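Local coordinates for protein of unknown function with cystatin-like fold (Xanthomonas campestris pv. campestris, PDB 3G8Z) that is of unknown function but has the cystatin-like fold of the SnoaL-like polyketide cyclase family, whose sheet and helices commonly enclose a small-molecule pocket, at residues M20-I25 with Y92-D97; W98-L103 with V119-I124. All blocks are in the same frame, centred on the assembly; numbering follows the deposited sequence.

How the contacts relate
Contacts 1 and 2 illustrate how a curved sheet and the helix packed on it are built from neighbouring pieces. Contact 1 lays the first turn of helix 22-35 on strand 85-95, outermost in the sheet of this chain; contact 2 pairs the next two strands, 98-109 and 112-125. Their centres lie 9 Å apart, and the backbone joins them: Met93 O is 2.8 Å from Ala100 N, and Asp97 O is 2.9 Å from Ile124 N, both probable hydrogen bonds. Thr22 also packs on Val99, with OG1 3.5 Å from CG2. Both contacts reach the second subunit. In contact 2 Asp120 OD2 hydrogen-bonds to a glycerol, probably from the crystallisation liquor, though it may mark a pocket.

Contact 1 of 2, residues M20-I25 with Y92-D97; sequences MNTIDI and YMASGD
Tyr92 receives Ile23 from the first turn of helix 22-35 and illustrates how a helix start can be seated on a strand largely by one branched side chain, with Thr22 beside it. With CG1 beside its own backbone N (chi1 -70°), Ile23 brings its two branches to the side chain and the backbone of Tyr92. CG2 rests on Tyr92 CB at 3.7 Å and meets the ring obliquely, while CD1 reaches over the backbone to within 3.4 Å of Tyr92 O. Met93 turns its side chain from the helix. Ala94 faces it again, and its methyl CB lies 4.2 Å from Ile23 CG1 and 4.1 Å from Thr22 OG1. Ser95, turned from the helix, hydrogen-bonds through OG to Leu134 O of the second subunit. Beyond it the chain turns, and Gly96, with positive phi, offers its carbonyl to a water. That water donates to Gly96 O at 2.8 Å and accepts from Thr22 OG1 at 2.6 Å, so the hydroxyl's proton is directed to the bridge. No direct hydrogen bond crosses the contact.

The helix end is fixed separately by a capping box: Asp24 N donates to Asn21 OD1 at 2.8 Å, nearly in line with the side-chain C=O, and Asn21 N returns a bond to Asp24 OD2 at 3.1 Å. This reciprocal pair sets the first turn from which Thr22 and Ile23 face the strand.

Further along the helix, Ala26, Lys27 and Ile30 touch Tyr92, whereas Thr22 also packs on Ile124 of strand 112-125.

Contact 2 of 2, residues W98-L103 with V119-I124; sequences WVAITL and VDLLRI
A beta hairpin formed by strands 98-109 and 112-125 contains this contact, an antiparallel pairing between inner strands of the sheet of the cystatin-like fold. Residues 98-103 and 119-124 run with their axes 160° apart. Val99 and Leu122 form one hydrogen-bonded pair, with Val99 N to Leu122 O at 2.8 Å; Ile101 and Asp120 form the next, with Ile101 N to Asp120 O also at 2.8 Å. Each pair is closed by a return bond. Between and beyond them, CA-H...O contacts such as Trp98 CA to Leu122 O, 3.1 Å, add to the pairing.

Trp98 and Arg123, a non-hydrogen-bonded pair, meet in a CH-pi contact at one end of the pairing. Arg123 CB sits over the face, 3.6 Å from the centroid of the six-membered ring. Arg123 CG lies anti to the backbone N (chi1 -172°), which takes the aliphatic chain obliquely across the indole, and CD comes 3.6 Å from Trp98 CZ2. The guanidinium plane is turned 58° from the ring and presents an edge to CZ2. On the same sheet face Ala100 CB fits against both Leu121 methyls, CD2 at 3.8 Å. On the other, Ile101 CD1 meets Leu122 CD1 at 3.7 Å, Val99 packs on Ile124, and the side chains of Leu103 and Asp120 cross at about a right angle, CD2 against the carboxylate.

The chemistry is thus mainly backbone pairing and apolar packing, with polar groups finding partners outside it. Arg123 makes salt bridges to Glu131 and Glu125 while its CB and CD lie against the indole. Buried Asp120, amid leucine and isoleucine, hydrogen-bonds through OD2 to the glycerol, which gives this carboxylate a polar partner.

Contact 1 of 2, residues M20-I25 with Y92-D97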
HETATM    1  N   MSE A  20      13.521  10.466  14.965  1.00 38.63           N
HETATM    2  CA  MSE A  20      12.394   9.480  14.893  1.00 38.92           C
HETATM    3  C   MSE A  20      11.536   9.756  13.665  1.00 36.27           C
HETATM    4  O   MSE A  20      11.040  10.869  13.473  1.00 36.72           O
HETATM    5  CB  MSE A  20      11.520   9.536  16.137  1.00 39.15           C
HETATM    6  CG  MSE A  20      10.388   8.507  16.143  1.00 39.66           C
HETATM    7 SE   MSE A  20       9.196   8.759  17.692  0.75 45.65          SE
HETATM    8  CE  MSE A  20       8.017  10.138  17.009  1.00 40.93           C
ATOM      9  N   ASN A  21      11.364   8.728  12.846  1.00 33.13           N
ATOM     10  CA  ASN A  21      10.734   8.877  11.553  1.00 30.93           C
ATOM     11  C   ASN A  21       9.451   8.039  11.428  1.00 28.44           C
ATOM     12  O   ASN A  21       9.073   7.306  12.337  1.00 26.42           O
ATOM     13  CB  ASN A  21      11.743   8.523  10.462  1.00 30.89           C
ATOM     14  CG  ASN A  21      12.109   7.058  10.452  1.00 32.68           C
ATOM     15  OD1 ASN A  21      11.315   6.191  10.828  1.00 29.87           O
ATOM     16  ND2 ASN A  21      13.328   6.765  10.003  1.00 35.23           N
ATOM     17  N   THR A  22       8.779   8.153  10.294  1.00 26.08           N
ATOM     18  CA  THR A  22       7.484   7.512  10.144  1.00 24.79           C
ATOM     19  C   THR A  22       7.575   5.992  10.214  1.00 24.00           C
ATOM     20  O   THR A  22       6.657   5.336  10.699  1.00 24.11           O
ATOM     21  CB  THR A  22       6.787   7.961   8.842  1.00 24.24           C
ATOM     22  OG1 THR A  22       7.652   7.709   7.728  1.00 22.90           O
ATOM     23  CG2 THR A  22       6.445   9.457   8.923  1.00 25.46           C
ATOM     24  N   ILE A  23       8.674   5.424   9.741  1.00 23.60           N
ATOM     25  CA  ILE A  23       8.831   3.973   9.798  1.00 23.32           C
ATOM     26  C   ILE A  23       8.990   3.508  11.252  1.00 22.45           C
ATOM     27  O   ILE A  23       8.438   2.478  11.622  1.00 21.54           O
ATOM     28  CB  ILE A  23       9.983   3.464   8.926  1.00 23.03           C
ATOM     29  CG1 ILE A  23       9.595   3.619   7.434  1.00 24.12           C
ATOM     30  CG2 ILE A  23      10.264   2.003   9.260  1.00 23.01           C
ATOM     31  CD1 ILE A  23      10.490   2.857   6.462  1.00 25.00           C
ATOM     32  N   ASP A  24       9.693   4.287  12.068  1.00 21.70           N
ATOM     33  CA  ASP A  24       9.792   4.007  13.492  1.00 22.58           C
ATOM     34  C   ASP A  24       8.397   3.966  14.121  1.00 22.38           C
ATOM     35  O   ASP A  24       8.073   3.052  14.881  1.00 22.31           O
ATOM     36  CB  ASP A  24      10.627   5.075  14.201  1.00 23.10           C
ATOM     37  CG  ASP A  24      12.090   5.004  13.836  1.00 25.63           C
ATOM     38  OD1 ASP A  24      12.585   3.878  13.654  1.00 27.45           O
ATOM     39  OD2 ASP A  24      12.731   6.077  13.726  1.00 28.69           O
ATOM     40  N   ILE A  25       7.569   4.949  13.789  1.00 21.71           N
ATOM     41  CA  ILE A  25       6.206   4.983  14.311  1.00 21.52           C
ATOM     42  C   ILE A  25       5.395   3.779  13.832  1.00 20.49           C
ATOM     43  O   ILE A  25       4.661   3.171  14.614  1.00 19.62           O
ATOM     44  CB  ILE A  25       5.501   6.318  13.974  1.00 22.01           C
ATOM     45  CG1 ILE A  25       6.205   7.455  14.726  1.00 23.09           C
ATOM     46  CG2 ILE A  25       4.024   6.257  14.368  1.00 22.82           C
ATOM     47  CD1 ILE A  25       6.203   8.775  13.972  1.00 24.42           C
ATOM     48  N   TYR A  92       8.542  -2.413   5.689  1.00 20.81           N
ATOM     49  CA  TYR A  92       8.009  -1.082   5.962  1.00 21.17           C
ATOM     50  C   TYR A  92       8.573  -0.130   4.929  1.00 21.42           C
ATOM     51  O   TYR A  92       9.792  -0.007   4.807  1.00 21.88           O
ATOM     52  CB  TYR A  92       8.447  -0.585   7.336  1.00 21.29           C
ATOM     53  CG  TYR A  92       7.948  -1.443   8.472  1.00 21.32           C
ATOM     54  CD1 TYR A  92       8.564  -2.645   8.789  1.00 22.15           C
ATOM     55  CD2 TYR A  92       6.880  -1.030   9.248  1.00 20.11           C
ATOM     56  CE1 TYR A  92       8.091  -3.429   9.838  1.00 21.60           C
ATOM     57  CE2 TYR A  92       6.424  -1.779  10.280  1.00 20.81           C
ATOM     58  CZ  TYR A  92       7.019  -2.985  10.568  1.00 22.42           C
ATOM     59  OH  TYR A  92       6.532  -3.704  11.632  1.00 22.62           O
HETATM   60  N   MSE A  93       7.702   0.564   4.213  1.00 20.75           N
HETATM   61  CA  MSE A  93       8.122   1.429   3.121  1.00 21.00           C
HETATM   62  C   MSE A  93       7.499   2.799   3.236  1.00 21.24           C
HETATM   63  O   MSE A  93       6.298   2.911   3.506  1.00 20.49           O
HETATM   64  CB  MSE A  93       7.678   0.781   1.816  1.00 21.07           C
HETATM   65  CG  MSE A  93       8.145  -0.656   1.675  1.00 21.37           C
HETATM   66 SE   MSE A  93       7.563  -1.359   0.000  0.75 22.24          SE
HETATM   67  CE  MSE A  93       7.802  -3.292   0.298  1.00 23.24           C
ATOM     68  N   ALA A  94       8.298   3.847   3.038  1.00 20.81           N
ATOM     69  CA  ALA A  94       7.792   5.203   3.206  1.00 20.65           C
ATOM     70  C   ALA A  94       7.604   5.933   1.902  1.00 21.03           C
ATOM     71  O   ALA A  94       8.441   5.861   1.006  1.00 21.40           O
ATOM     72  CB  ALA A  94       8.733   6.029   4.113  1.00 20.87           C
ATOM     73  N   SER A  95       6.519   6.687   1.813  1.00 21.47           N
ATOM     74  CA  SER A  95       6.280   7.500   0.650  1.00 21.55           C
ATOM     75  C   SER A  95       5.505   8.722   1.081  1.00 21.64           C
ATOM     76  O   SER A  95       4.365   8.621   1.496  1.00 21.89           O
ATOM     77  CB  SER A  95       5.518   6.702  -0.392  1.00 21.58           C
ATOM     78  OG  SER A  95       5.552   7.366  -1.644  1.00 21.93           O
ATOM     79  N   GLY A  96       6.137   9.878   1.032  1.00 21.73           N
ATOM     80  CA  GLY A  96       5.535  11.071   1.629  1.00 22.70           C
ATOM     81  C   GLY A  96       5.280  10.837   3.109  1.00 22.90           C
ATOM     82  O   GLY A  96       6.169  10.383   3.817  1.00 24.05           O
ATOM     83  N   ASP A  97       4.062  11.116   3.574  1.00 23.24           N
ATOM     84  CA  ASP A  97       3.696  10.872   4.986  1.00 23.48           C
ATOM     85  C   ASP A  97       3.068   9.496   5.205  1.00 22.75           C
ATOM     86  O   ASP A  97       2.598   9.193   6.302  1.00 23.13           O
ATOM     87  CB  ASP A  97       2.735  11.954   5.499  1.00 23.82           C
ATOM     88  CG  ASP A  97       3.328  13.344   5.456  1.00 28.17           C
ATOM     89  OD1 ASP A  97       4.579  13.470   5.500  1.00 30.13           O
ATOM     90  OD2 ASP A  97       2.523  14.316   5.394  1.00 30.38           O
TER
HETATM   91  O   HOH W   1       6.219   8.150   5.555  1.00 19.57           O

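Contact 2 of 2, residues W98-L103 with V119-I124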
ATOM      1  N   TRP A  98       3.057   8.662   4.164  1.00 21.96           N
ATOM      2  CA  TRP A  98       2.519   7.308   4.254  1.00 20.75           C
ATOM      3  C   TRP A  98       3.597   6.277   4.474  1.00 20.67           C
ATOM      4  O   TRP A  98       4.710   6.402   3.978  1.00 20.84           O
ATOM      5  CB  TRP A  98       1.788   6.934   2.966  1.00 20.70           C
ATOM      6  CG  TRP A  98       0.532   7.722   2.772  1.00 20.78           C
ATOM      7  CD1 TRP A  98       0.403   8.928   2.153  1.00 21.13           C
ATOM      8  CD2 TRP A  98      -0.765   7.368   3.246  1.00 19.61           C
ATOM      9  NE1 TRP A  98      -0.918   9.346   2.208  1.00 21.21           N
ATOM     10  CE2 TRP A  98      -1.651   8.402   2.868  1.00 21.04           C
ATOM     11  CE3 TRP A  98      -1.270   6.274   3.948  1.00 21.35           C
ATOM     12  CZ2 TRP A  98      -3.010   8.366   3.169  1.00 21.82           C
ATOM     13  CZ3 TRP A  98      -2.622   6.236   4.242  1.00 20.40           C
ATOM     14  CH2 TRP A  98      -3.476   7.273   3.843  1.00 22.15           C
ATOM     15  N   VAL A  99       3.225   5.215   5.172  1.00 19.95           N
ATOM     16  CA  VAL A  99       4.054   4.052   5.292  1.00 20.28           C
ATOM     17  C   VAL A  99       3.202   2.866   4.868  1.00 20.60           C
ATOM     18  O   VAL A  99       2.093   2.707   5.365  1.00 20.14           O
ATOM     19  CB  VAL A  99       4.539   3.875   6.734  1.00 20.21           C
ATOM     20  CG1 VAL A  99       5.236   2.494   6.893  1.00 20.56           C
ATOM     21  CG2 VAL A  99       5.470   5.036   7.135  1.00 19.04           C
ATOM     22  N   ALA A 100       3.695   2.058   3.934  1.00 20.66           N
ATOM     23  CA  ALA A 100       3.066   0.764   3.633  1.00 20.26           C
ATOM     24  C   ALA A 100       3.807  -0.332   4.344  1.00 20.46           C
ATOM     25  O   ALA A 100       5.053  -0.387   4.334  1.00 20.77           O
ATOM     26  CB  ALA A 100       3.025   0.473   2.146  1.00 20.58           C
ATOM     27  N   ILE A 101       3.032  -1.181   5.008  1.00 21.03           N
ATOM     28  CA  ILE A 101       3.576  -2.343   5.665  1.00 20.21           C
ATOM     29  C   ILE A 101       2.968  -3.558   5.014  1.00 20.59           C
ATOM     30  O   ILE A 101       1.760  -3.745   5.080  1.00 21.18           O
ATOM     31  CB  ILE A 101       3.257  -2.371   7.169  1.00 20.43           C
ATOM     32  CG1 ILE A 101       3.564  -0.995   7.785  1.00 22.64           C
ATOM     33  CG2 ILE A 101       4.062  -3.518   7.840  1.00 17.95           C
ATOM     34  CD1 ILE A 101       2.577  -0.513   8.816  1.00 23.29           C
ATOM     35  N   THR A 102       3.813  -4.388   4.402  1.00 19.95           N
ATOM     36  CA  THR A 102       3.400  -5.640   3.836  1.00 20.45           C
ATOM     37  C   THR A 102       3.472  -6.661   4.951  1.00 21.03           C
ATOM     38  O   THR A 102       4.407  -6.647   5.758  1.00 20.89           O
ATOM     39  CB  THR A 102       4.301  -6.082   2.645  1.00 20.58           C
ATOM     40  OG1 THR A 102       5.673  -5.950   3.019  1.00 20.26           O
ATOM     41  CG2 THR A 102       4.034  -5.197   1.438  1.00 21.56           C
ATOM     42  N   LEU A 103       2.489  -7.545   4.991  1.00 21.59           N
ATOM     43  CA  LEU A 103       2.337  -8.415   6.123  1.00 21.94           C
ATOM     44  C   LEU A 103       1.482  -9.618   5.821  1.00 22.63           C
ATOM     45  O   LEU A 103       0.945  -9.784   4.709  1.00 21.13           O
ATOM     46  CB  LEU A 103       1.794  -7.623   7.321  1.00 22.36           C
ATOM     47  CG  LEU A 103       0.567  -6.764   7.092  1.00 22.26           C
ATOM     48  CD1 LEU A 103      -0.659  -7.680   7.002  1.00 23.71           C
ATOM     49  CD2 LEU A 103       0.428  -5.675   8.187  1.00 21.42           C
ATOM     50  N   VAL A 119      -1.751  -5.579   3.328  1.00 20.80           N
ATOM     51  CA  VAL A 119      -0.927  -4.383   3.416  1.00 21.03           C
ATOM     52  C   VAL A 119      -1.669  -3.398   4.298  1.00 21.18           C
ATOM     53  O   VAL A 119      -2.858  -3.205   4.118  1.00 21.05           O
ATOM     54  CB  VAL A 119      -0.682  -3.727   2.023  1.00 21.15           C
ATOM     55  CG1 VAL A 119       0.299  -2.511   2.116  1.00 21.54           C
ATOM     56  CG2 VAL A 119      -0.154  -4.753   1.021  1.00 21.67           C
ATOM     57  N   ASP A 120      -0.972  -2.830   5.282  1.00 21.05           N
ATOM     58  CA  ASP A 120      -1.502  -1.718   6.062  1.00 21.73           C
ATOM     59  C   ASP A 120      -0.883  -0.462   5.548  1.00 20.07           C
ATOM     60  O   ASP A 120       0.337  -0.392   5.420  1.00 19.58           O
ATOM     61  CB  ASP A 120      -1.166  -1.840   7.532  1.00 21.93           C
ATOM     62  CG  ASP A 120      -1.981  -2.863   8.232  1.00 26.46           C
ATOM     63  OD1 ASP A 120      -2.554  -3.756   7.541  1.00 30.13           O
ATOM     64  OD2 ASP A 120      -2.031  -2.793   9.490  1.00 29.32           O
ATOM     65  N   LEU A 121      -1.717   0.521   5.225  1.00 19.91           N
ATOM     66  CA  LEU A 121      -1.234   1.839   4.847  1.00 20.03           C
ATOM     67  C   LEU A 121      -1.520   2.805   5.990  1.00 20.56           C
ATOM     68  O   LEU A 121      -2.667   2.954   6.398  1.00 19.29           O
ATOM     69  CB  LEU A 121      -1.888   2.341   3.550  1.00 20.41           C
ATOM     70  CG  LEU A 121      -1.110   2.157   2.227  1.00 21.25           C
ATOM     71  CD1 LEU A 121       0.138   3.017   2.206  1.00 21.78           C
ATOM     72  CD2 LEU A 121      -0.735   0.704   2.028  1.00 21.31           C
ATOM     73  N   LEU A 122      -0.474   3.448   6.508  1.00 20.52           N
ATOM     74  CA  LEU A 122      -0.612   4.404   7.604  1.00 20.49           C
ATOM     75  C   LEU A 122      -0.166   5.764   7.134  1.00 20.81           C
ATOM     76  O   LEU A 122       0.890   5.877   6.487  1.00 20.15           O
ATOM     77  CB  LEU A 122       0.269   4.022   8.806  1.00 20.36           C
ATOM     78  CG  LEU A 122       0.179   2.585   9.332  1.00 22.09           C
ATOM     79  CD1 LEU A 122       1.141   2.391  10.511  1.00 19.58           C
ATOM     80  CD2 LEU A 122      -1.227   2.221   9.715  1.00 23.35           C
ATOM     81  N   ARG A 123      -0.939   6.786   7.465  1.00 20.69           N
ATOM     82  CA  ARG A 123      -0.514   8.155   7.262  1.00 21.67           C
ATOM     83  C   ARG A 123      -0.129   8.710   8.618  1.00 21.46           C
ATOM     84  O   ARG A 123      -0.888   8.600   9.556  1.00 21.53           O
ATOM     85  CB  ARG A 123      -1.616   9.015   6.654  1.00 21.11           C
ATOM     86  CG  ARG A 123      -1.098  10.391   6.272  1.00 21.86           C
ATOM     87  CD  ARG A 123      -2.013  11.148   5.304  1.00 23.25           C
ATOM     88  NE  ARG A 123      -3.385  11.242   5.748  1.00 24.54           N
ATOM     89  CZ  ARG A 123      -3.898  12.244   6.473  1.00 26.43           C
ATOM     90  NH1 ARG A 123      -3.155  13.262   6.883  1.00 27.31           N
ATOM     91  NH2 ARG A 123      -5.177  12.223   6.804  1.00 27.36           N
ATOM     92  N   ILE A 124       1.074   9.254   8.723  1.00 22.70           N
ATOM     93  CA  ILE A 124       1.635   9.629  10.015  1.00 23.57           C
ATOM     94  C   ILE A 124       2.015  11.086   9.968  1.00 25.04           C
ATOM     95  O   ILE A 124       2.638  11.532   9.022  1.00 24.51           O
ATOM     96  CB  ILE A 124       2.847   8.763  10.351  1.00 23.97           C
ATOM     97  CG1 ILE A 124       2.365   7.322  10.581  1.00 23.01           C
ATOM     98  CG2 ILE A 124       3.631   9.338  11.543  1.00 23.19           C
ATOM     99  CD1 ILE A 124       3.434   6.247  10.337  1.00 24.61           C
TER